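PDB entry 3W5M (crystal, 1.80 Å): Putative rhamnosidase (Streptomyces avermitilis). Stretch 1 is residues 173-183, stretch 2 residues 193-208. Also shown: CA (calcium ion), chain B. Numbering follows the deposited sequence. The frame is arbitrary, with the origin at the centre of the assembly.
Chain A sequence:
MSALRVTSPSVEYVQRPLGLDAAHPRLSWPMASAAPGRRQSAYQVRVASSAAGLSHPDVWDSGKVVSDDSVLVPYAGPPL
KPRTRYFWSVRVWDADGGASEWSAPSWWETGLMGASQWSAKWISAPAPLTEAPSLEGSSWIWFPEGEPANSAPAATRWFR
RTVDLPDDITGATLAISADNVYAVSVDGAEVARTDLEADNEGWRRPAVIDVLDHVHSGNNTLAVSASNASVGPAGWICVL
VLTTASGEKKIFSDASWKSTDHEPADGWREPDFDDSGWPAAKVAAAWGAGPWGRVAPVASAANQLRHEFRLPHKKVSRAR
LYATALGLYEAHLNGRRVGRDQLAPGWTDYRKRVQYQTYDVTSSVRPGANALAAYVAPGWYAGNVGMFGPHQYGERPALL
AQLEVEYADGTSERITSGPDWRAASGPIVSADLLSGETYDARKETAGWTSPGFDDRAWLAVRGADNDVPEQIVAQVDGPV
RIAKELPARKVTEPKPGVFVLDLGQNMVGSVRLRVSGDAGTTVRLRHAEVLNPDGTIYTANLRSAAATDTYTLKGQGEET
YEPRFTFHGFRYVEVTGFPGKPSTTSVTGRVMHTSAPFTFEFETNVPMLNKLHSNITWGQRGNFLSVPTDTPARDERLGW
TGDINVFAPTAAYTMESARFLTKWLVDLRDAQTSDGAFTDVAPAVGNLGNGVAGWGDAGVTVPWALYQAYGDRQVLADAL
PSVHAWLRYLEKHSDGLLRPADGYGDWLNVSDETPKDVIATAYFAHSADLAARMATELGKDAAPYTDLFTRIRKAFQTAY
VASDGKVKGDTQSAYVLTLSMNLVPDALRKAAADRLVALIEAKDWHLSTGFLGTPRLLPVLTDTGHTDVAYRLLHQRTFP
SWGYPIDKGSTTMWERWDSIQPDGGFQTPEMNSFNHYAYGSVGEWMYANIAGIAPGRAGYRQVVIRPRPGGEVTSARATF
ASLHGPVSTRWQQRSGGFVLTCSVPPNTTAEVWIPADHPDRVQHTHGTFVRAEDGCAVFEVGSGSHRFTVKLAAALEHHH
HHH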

# COMPACT_ATOMS: atom_id res chain seq x y z
N THR A 173 -33.99 -13.30 -5.83
CA THR A 173 -32.88 -13.27 -4.86
C THR A 173 -33.38 -13.64 -3.49
O THR A 173 -34.53 -13.35 -3.13
CB THR A 173 -32.20 -11.89 -4.75
OG1 THR A 173 -33.17 -10.92 -4.28
CG2 THR A 173 -31.59 -11.46 -6.10
N LEU A 174 -32.52 -14.32 -2.74
CA LEU A 174 -32.81 -14.66 -1.35
C LEU A 174 -31.78 -14.01 -0.44
O LEU A 174 -30.59 -14.23 -0.61
CB LEU A 174 -32.81 -16.18 -1.16
CG LEU A 174 -33.04 -16.66 0.28
CD1 LEU A 174 -34.45 -16.36 0.75
CD2 LEU A 174 -32.74 -18.16 0.41
N ALA A 175 -32.25 -13.20 0.51
CA ALA A 175 -31.36 -12.67 1.55
C ALA A 175 -31.76 -13.42 2.84
O ALA A 175 -32.94 -13.58 3.11
CB ALA A 175 -31.58 -11.18 1.73
N ILE A 176 -30.78 -13.90 3.58
CA ILE A 176 -31.07 -14.79 4.71
C ILE A 176 -29.96 -14.66 5.76
O ILE A 176 -28.78 -14.51 5.43
CB ILE A 176 -31.27 -16.25 4.23
CG1 ILE A 176 -31.63 -17.20 5.38
CG2 ILE A 176 -30.01 -16.75 3.52
CD1 ILE A 176 -32.33 -18.48 4.95
N SER A 177 -30.36 -14.67 7.02
CA SER A 177 -29.41 -14.69 8.10
C SER A 177 -29.97 -15.56 9.23
O SER A 177 -31.19 -15.69 9.34
CB SER A 177 -29.22 -13.26 8.61
OG SER A 177 -28.13 -13.20 9.52
N ALA A 178 -29.10 -16.15 10.07
CA ALA A 178 -29.63 -16.86 11.24
C ALA A 178 -28.70 -16.71 12.42
O ALA A 178 -27.49 -16.66 12.24
CB ALA A 178 -29.85 -18.34 10.95
N ASP A 179 -29.31 -16.64 13.59
CA ASP A 179 -28.62 -16.84 14.85
C ASP A 179 -28.96 -18.29 15.27
O ASP A 179 -30.04 -18.53 15.81
CB ASP A 179 -29.22 -15.85 15.86
CG ASP A 179 -28.52 -15.90 17.23
OD1 ASP A 179 -27.87 -16.91 17.51
OD2 ASP A 179 -28.66 -14.96 18.02
N ASN A 180 -28.08 -19.29 15.05
CA ASN A 180 -26.70 -19.12 14.58
C ASN A 180 -26.38 -19.58 13.18
O ASN A 180 -25.53 -18.98 12.52
CB ASN A 180 -25.74 -19.85 15.55
CG ASN A 180 -25.73 -19.19 16.90
OD1 ASN A 180 -26.41 -19.64 17.83
ND2 ASN A 180 -25.01 -18.07 17.00
N VAL A 181 -27.04 -20.64 12.72
CA VAL A 181 -26.76 -21.16 11.37
C VAL A 181 -28.03 -21.64 10.67
O VAL A 181 -29.06 -21.88 11.33
CB VAL A 181 -25.75 -22.34 11.37
CG1 VAL A 181 -24.36 -21.88 11.83
CG2 VAL A 181 -26.25 -23.52 12.20
N TYR A 182 -27.94 -21.82 9.35
CA TYR A 182 -29.10 -22.24 8.56
C TYR A 182 -28.68 -23.14 7.39
O TYR A 182 -27.51 -23.15 7.00
CB TYR A 182 -29.87 -21.02 8.05
CG TYR A 182 -29.06 -20.15 7.13
CD1 TYR A 182 -28.92 -20.47 5.78
CD2 TYR A 182 -28.40 -19.02 7.61
CE1 TYR A 182 -28.15 -19.69 4.93
CE2 TYR A 182 -27.64 -18.22 6.76
CZ TYR A 182 -27.52 -18.56 5.42
OH TYR A 182 -26.75 -17.79 4.59
N ALA A 183 -29.64 -23.90 6.86
CA ALA A 183 -29.48 -24.57 5.56
C ALA A 183 -30.84 -24.43 4.86
O ALA A 183 -31.86 -24.86 5.39
CB ALA A 183 -29.11 -26.03 5.74
N ARG A 193 -26.13 -22.51 2.79
CA ARG A 193 -25.99 -22.92 4.19
C ARG A 193 -24.83 -22.21 4.85
O ARG A 193 -23.93 -21.72 4.19
CB ARG A 193 -25.80 -24.43 4.33
CG ARG A 193 -24.45 -24.95 3.86
CD ARG A 193 -24.03 -26.24 4.58
NE ARG A 193 -25.01 -27.31 4.40
CZ ARG A 193 -25.76 -27.85 5.37
NH1 ARG A 193 -25.65 -27.45 6.63
NH2 ARG A 193 -26.63 -28.81 5.07
N THR A 194 -24.89 -22.14 6.18
CA THR A 194 -23.76 -21.75 7.02
C THR A 194 -23.51 -22.88 8.01
O THR A 194 -24.41 -23.70 8.26
CB THR A 194 -23.99 -20.41 7.75
OG1 THR A 194 -25.29 -20.40 8.37
CG2 THR A 194 -23.93 -19.27 6.76
N ASP A 195 -22.30 -22.96 8.56
CA ASP A 195 -21.92 -24.14 9.36
C ASP A 195 -21.56 -23.79 10.80
O ASP A 195 -20.88 -22.78 11.05
CB ASP A 195 -20.80 -24.93 8.67
CG ASP A 195 -21.20 -25.43 7.28
OD1 ASP A 195 -22.06 -26.34 7.17
OD2 ASP A 195 -20.67 -24.90 6.28
N LEU A 196 -22.02 -24.61 11.75
CA LEU A 196 -21.85 -24.33 13.19
C LEU A 196 -20.40 -24.13 13.60
O LEU A 196 -20.09 -23.18 14.34
CB LEU A 196 -22.52 -25.41 14.07
CG LEU A 196 -23.93 -25.15 14.64
CD1 LEU A 196 -24.36 -26.26 15.58
CD2 LEU A 196 -24.03 -23.79 15.34
N GLU A 197 -19.52 -25.00 13.12
CA GLU A 197 -18.08 -24.90 13.40
C GLU A 197 -17.44 -23.60 12.89
O GLU A 197 -16.54 -23.05 13.54
CB GLU A 197 -17.30 -26.16 12.94
CG GLU A 197 -17.95 -27.02 11.86
CD GLU A 197 -17.65 -26.57 10.44
OE1 GLU A 197 -16.97 -25.54 10.24
OE2 GLU A 197 -18.10 -27.26 9.49
N ALA A 198 -17.91 -23.10 11.74
CA ALA A 198 -17.34 -21.90 11.13
C ALA A 198 -18.00 -20.60 11.61
O ALA A 198 -17.51 -19.51 11.30
CB ALA A 198 -17.38 -22.01 9.61
N ASP A 199 -19.09 -20.71 12.37
CA ASP A 199 -19.83 -19.53 12.80
C ASP A 199 -19.09 -18.67 13.82
O ASP A 199 -18.64 -19.15 14.86
CB ASP A 199 -21.22 -19.89 13.37
CG ASP A 199 -21.98 -18.66 13.92
OD1 ASP A 199 -22.03 -17.62 13.23
OD2 ASP A 199 -22.51 -18.72 15.05
N ASN A 200 -18.95 -17.39 13.50
CA ASN A 200 -18.64 -16.41 14.52
C ASN A 200 -19.55 -15.18 14.43
O ASN A 200 -19.20 -14.18 13.80
CB ASN A 200 -17.16 -16.03 14.50
CG ASN A 200 -16.66 -15.62 15.87
OD1 ASN A 200 -16.57 -14.43 16.18
ND2 ASN A 200 -16.41 -16.61 16.72
N GLU A 201 -20.72 -15.29 15.08
CA GLU A 201 -21.77 -14.27 15.03
C GLU A 201 -22.16 -13.94 13.57
O GLU A 201 -22.37 -12.78 13.20
CB GLU A 201 -21.41 -13.02 15.84
CG GLU A 201 -21.39 -13.30 17.34
CD GLU A 201 -21.00 -12.09 18.19
OE1 GLU A 201 -20.93 -10.96 17.68
OE2 GLU A 201 -20.78 -12.29 19.41
N GLY A 202 -22.26 -15.00 12.77
CA GLY A 202 -22.70 -14.92 11.39
C GLY A 202 -24.04 -14.25 11.16
O GLY A 202 -24.30 -13.78 10.05
N TRP A 203 -24.88 -14.18 12.20
CA TRP A 203 -26.18 -13.51 12.06
C TRP A 203 -26.04 -12.04 11.69
O TRP A 203 -26.96 -11.43 11.13
CB TRP A 203 -27.01 -13.66 13.33
CG TRP A 203 -26.35 -13.14 14.57
CD1 TRP A 203 -25.64 -13.86 15.49
CD2 TRP A 203 -26.36 -11.78 15.03
NE1 TRP A 203 -25.19 -13.02 16.50
CE2 TRP A 203 -25.63 -11.74 16.24
CE3 TRP A 203 -26.92 -10.60 14.54
CZ2 TRP A 203 -25.45 -10.56 16.97
CZ3 TRP A 203 -26.74 -9.43 15.26
CH2 TRP A 203 -26.02 -9.41 16.46
N ARG A 204 -24.88 -11.46 12.04
CA ARG A 204 -24.53 -10.08 11.66
C ARG A 204 -24.35 -9.87 10.18
O ARG A 204 -24.40 -8.72 9.71
CB ARG A 204 -23.24 -9.66 12.34
CG ARG A 204 -23.32 -9.60 13.86
CD ARG A 204 -22.03 -9.03 14.41
NE ARG A 204 -21.96 -9.18 15.85
CZ ARG A 204 -22.54 -8.36 16.72
NH1 ARG A 204 -23.23 -7.30 16.31
NH2 ARG A 204 -22.41 -8.60 18.02
N ARG A 205 -24.10 -10.95 9.45
CA ARG A 205 -23.69 -10.85 8.04
C ARG A 205 -24.58 -11.69 7.15
O ARG A 205 -24.19 -12.79 6.75
CB ARG A 205 -22.20 -11.21 7.85
CG ARG A 205 -21.25 -10.23 8.54
CD ARG A 205 -19.80 -10.69 8.59
NE ARG A 205 -19.64 -11.99 9.23
CZ ARG A 205 -19.50 -12.18 10.54
NH1 ARG A 205 -19.50 -11.15 11.38
NH2 ARG A 205 -19.37 -13.42 11.01
N PRO A 206 -25.79 -11.19 6.87
CA PRO A 206 -26.71 -11.88 5.96
C PRO A 206 -26.08 -12.16 4.60
O PRO A 206 -25.33 -11.34 4.09
CB PRO A 206 -27.87 -10.89 5.78
CG PRO A 206 -27.80 -10.00 6.96
CD PRO A 206 -26.37 -9.94 7.41
N ALA A 207 -26.40 -13.32 4.03
CA ALA A 207 -25.99 -13.67 2.67
C ALA A 207 -27.11 -13.32 1.70
O ALA A 207 -28.32 -13.41 2.03
CB ALA A 207 -25.69 -15.15 2.58
N VAL A 208 -26.71 -12.92 0.49
CA VAL A 208 -27.65 -12.70 -0.60
C VAL A 208 -27.31 -13.69 -1.73
O VAL A 208 -26.17 -13.73 -2.18
CB VAL A 208 -27.59 -11.25 -1.13
CG1 VAL A 208 -28.58 -11.05 -2.28
CG2 VAL A 208 -27.94 -10.28 -0.02
CA CA B . -27.70 -18.10 19.52
O HOH W 1 -26.21 -15.62 8.87
O HOH W 2 -27.22 -15.60 20.19
O HOH W 3 -24.67 -16.63 13.94
O HOH W 4 -25.34 -18.08 9.85
O HOH W 5 -24.17 -15.32 18.25
O HOH W 6 -25.25 -17.38 19.98
O HOH W 7 -25.76 -15.79 6.03
O HOH W 8 -24.73 -18.70 3.09
O HOH W 9 -27.35 -18.42 21.89

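How does the backbone join the two stretches? They run antiparallel and pair at both ends. Ile176 and Ala207 exchange hydrogen bonds, Ile176 N to Ala207 O at 2.9 Å and Ala207 N to Ile176 O at 3.0 Å, while at the other end Ala183 faces Arg193. Between these ends stretch 2 leaves the sheet, and side chains make much of the contact.

What does Tyr182 do? Its backbone grips Thr194 twice: Thr194 N donates to Tyr182 O at 2.9 Å, and Tyr182 N donates to Thr194 OG1 at 3.2 Å. That hydroxyl also lies over one face of the Tyr182 ring. The far end of the ring reaches the other paired segment, with Tyr182 OH 3.5 Å from Ala207 CB.

Why is Val181 so well covered? Its side chain points toward stretch 2, where Val181 CG2 meets Leu196 CG at 3.7 Å, an apolar contact that helps cover the buried Val181, although Leu196 itself is exposed and poorly ordered.

How does Trp203 fit against the strand? Its ring lies with Asp179 OD2 over one face, and its carbonyl is claimed by a buried hydroxyl: Ser177 OG donates to Trp203 O at 2.7 Å. Nearby, Asp179 OD1 and Asn180 OD1 bind the calcium at 2.4 and 2.6 Å, while Asn180 ND2 makes a weak hydrogen bond to Asp199 OD2 at 3.2 Å.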